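Local coordinates for hypothetical protein TM1553 (Thermotoga maritima, PDB 1VRM) that belongs to the ApbE family and, as in characterised relatives, probably transfers FMN from FAD onto flavoproteins in a magnesium-dependent reaction, at residues 93-98 against 276-281. Residues are numbered along the deposited sequence; the frame is centred on the assembly and turned at random.
Sequences CAFAEL and DALSTA
A helix-helix junction of the ApbE fold joins the C-terminal turns of helix 83-98, at residues 93-98, to an early turn of helix 272-296, at residues 276-281. The segment axes come no nearer than 10.6 Å and run at 39° to each other, a spacing filled by the Phe95 ring together with leucine side chains. Ala277 sets its methyl over one face of Phe95, with CB 3.8 Å from the ring centroid and 16° off the normal, a CH-pi contact. The methyl is displaced toward the rim, and its nearest ring atom is Phe95 CG, 3.7 Å from Ala277 CB. Phe95 CG lies anti to its carbonyl carbon (chi1 -78°), which carries the ring across to the facing helix. Leu278 crosses this side chain at about a right angle, and its CD2 approaches Phe95 CD1 obliquely at 4.0 Å. The same methyl has a looser neighbour in Leu98 CD2. The Phe95 side chain also touches Thr273 and Thr274, earlier on helix 272-296. Replacing Phe95 with an alanine would probably leave the Ala277 methyl without its aromatic face and open a gap between the helices. With no hydrogen bond across the interface, cohesion here rests on dispersion and the CH-pi contact.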
loop_
_atom_site.group_PDB
_atom_site.type_symbol
_atom_site.label_atom_id
_atom_site.label_comp_id
_atom_site.label_asym_id
_atom_site.label_seq_id
_atom_site.Cartn_x
_atom_site.Cartn_y
_atom_site.Cartn_z
ATOM N N CYS A 93 -3.538 -0.996 -12.158
ATOM C CA CYS A 93 -4.581 -0.395 -13.003
ATOM C C CYS A 93 -5.943 -1.095 -12.805
ATOM O O CYS A 93 -6.956 -0.430 -12.821
ATOM C CB CYS A 93 -4.164 -0.358 -14.471
ATOM S SG CYS A 93 -2.773 0.792 -14.724
ATOM N N ALA A 94 -5.959 -2.398 -12.542
ATOM C CA ALA A 94 -7.219 -3.096 -12.273
ATOM C C ALA A 94 -7.853 -2.640 -10.960
ATOM O O ALA A 94 -9.085 -2.492 -10.888
ATOM C CB ALA A 94 -6.990 -4.555 -12.279
ATOM N N PHE A 95 -7.040 -2.325 -9.959
ATOM C CA PHE A 95 -7.600 -1.705 -8.739
ATOM C C PHE A 95 -8.130 -0.299 -8.971
ATOM O O PHE A 95 -9.080 0.117 -8.332
ATOM C CB PHE A 95 -6.606 -1.713 -7.578
ATOM C CG PHE A 95 -6.484 -3.045 -6.869
ATOM C CD1 PHE A 95 -7.485 -3.482 -6.021
ATOM C CD2 PHE A 95 -5.362 -3.837 -7.041
ATOM C CE1 PHE A 95 -7.349 -4.728 -5.347
ATOM C CE2 PHE A 95 -5.230 -5.041 -6.387
ATOM C CZ PHE A 95 -6.243 -5.499 -5.564
ATOM N N ALA A 96 -7.462 0.467 -9.832
ATOM C CA ALA A 96 -7.922 1.802 -10.178
ATOM C C ALA A 96 -9.305 1.711 -10.855
ATOM O O ALA A 96 -10.231 2.426 -10.487
ATOM C CB ALA A 96 -6.938 2.507 -11.043
ATOM N N GLU A 97 -9.462 0.741 -11.757
ATOM C CA GLU A 97 -10.755 0.551 -12.401
ATOM C C GLU A 97 -11.829 0.126 -11.387
ATOM O O GLU A 97 -12.951 0.639 -11.393
ATOM C CB GLU A 97 -10.611 -0.443 -13.538
ATOM C CG GLU A 97 -11.888 -0.567 -14.311
ATOM C CD GLU A 97 -11.654 -1.197 -15.656
ATOM O OE1 GLU A 97 -11.094 -0.498 -16.535
ATOM O OE2 GLU A 97 -12.026 -2.384 -15.824
ATOM N N LEU A 98 -11.477 -0.778 -10.489
ATOM C CA LEU A 98 -12.419 -1.277 -9.512
ATOM C C LEU A 98 -12.921 -0.166 -8.606
ATOM O O LEU A 98 -14.072 -0.188 -8.139
ATOM C CB LEU A 98 -11.731 -2.344 -8.653
ATOM C CG LEU A 98 -12.524 -2.975 -7.535
ATOM C CD1 LEU A 98 -13.687 -3.772 -8.145
ATOM C CD2 LEU A 98 -11.591 -3.853 -6.711
ATOM N N ASP A 276 -3.754 -3.423 0.908
ATOM C CA ASP A 276 -2.969 -2.192 0.708
ATOM C C ASP A 276 -3.684 -1.261 -0.303
ATOM O O ASP A 276 -3.924 -0.095 -0.004
ATOM C CB ASP A 276 -1.547 -2.566 0.229
ATOM C CG ASP A 276 -0.557 -1.448 0.324
ATOM O OD1 ASP A 276 -0.856 -0.439 0.963
ATOM O OD2 ASP A 276 0.562 -1.632 -0.270
ATOM N N ALA A 277 -4.043 -1.780 -1.499
ATOM C CA ALA A 277 -4.686 -0.941 -2.520
ATOM C C ALA A 277 -6.013 -0.383 -2.016
ATOM O O ALA A 277 -6.343 0.781 -2.224
ATOM C CB ALA A 277 -4.916 -1.663 -3.807
ATOM N N LEU A 278 -6.811 -1.242 -1.372
ATOM C CA LEU A 278 -8.120 -0.822 -0.945
ATOM C C LEU A 278 -8.091 0.052 0.302
ATOM O O LEU A 278 -8.978 0.873 0.489
ATOM C CB LEU A 278 -9.062 -2.009 -0.801
ATOM C CG LEU A 278 -9.356 -2.747 -2.105
ATOM C CD1 LEU A 278 -10.394 -3.838 -1.887
ATOM C CD2 LEU A 278 -9.829 -1.835 -3.205
ATOM N N SER A 279 -7.019 0.006 1.075
ATOM C CA SER A 279 -6.954 0.897 2.241
ATOM C C SER A 279 -6.738 2.335 1.716
ATOM O O SER A 279 -7.302 3.263 2.246
ATOM C CB SER A 279 -5.898 0.492 3.251
ATOM O OG SER A 279 -4.593 0.658 2.736
ATOM N N THR A 280 -5.941 2.473 0.642
ATOM C CA THR A 280 -5.738 3.763 0.012
ATOM C C THR A 280 -7.051 4.265 -0.572
ATOM O O THR A 280 -7.458 5.391 -0.353
ATOM C CB THR A 280 -4.639 3.624 -1.081
ATOM O OG1 THR A 280 -3.401 3.218 -0.445
ATOM C CG2 THR A 280 -4.434 4.917 -1.844
ATOM N N ALA A 281 -7.717 3.418 -1.354
ATOM C CA ALA A 281 -8.978 3.825 -1.966
ATOM C C ALA A 281 -10.025 4.206 -0.908
ATOM O O ALA A 281 -10.743 5.185 -1.039
ATOM C CB ALA A 281 -9.556 2.706 -2.813
#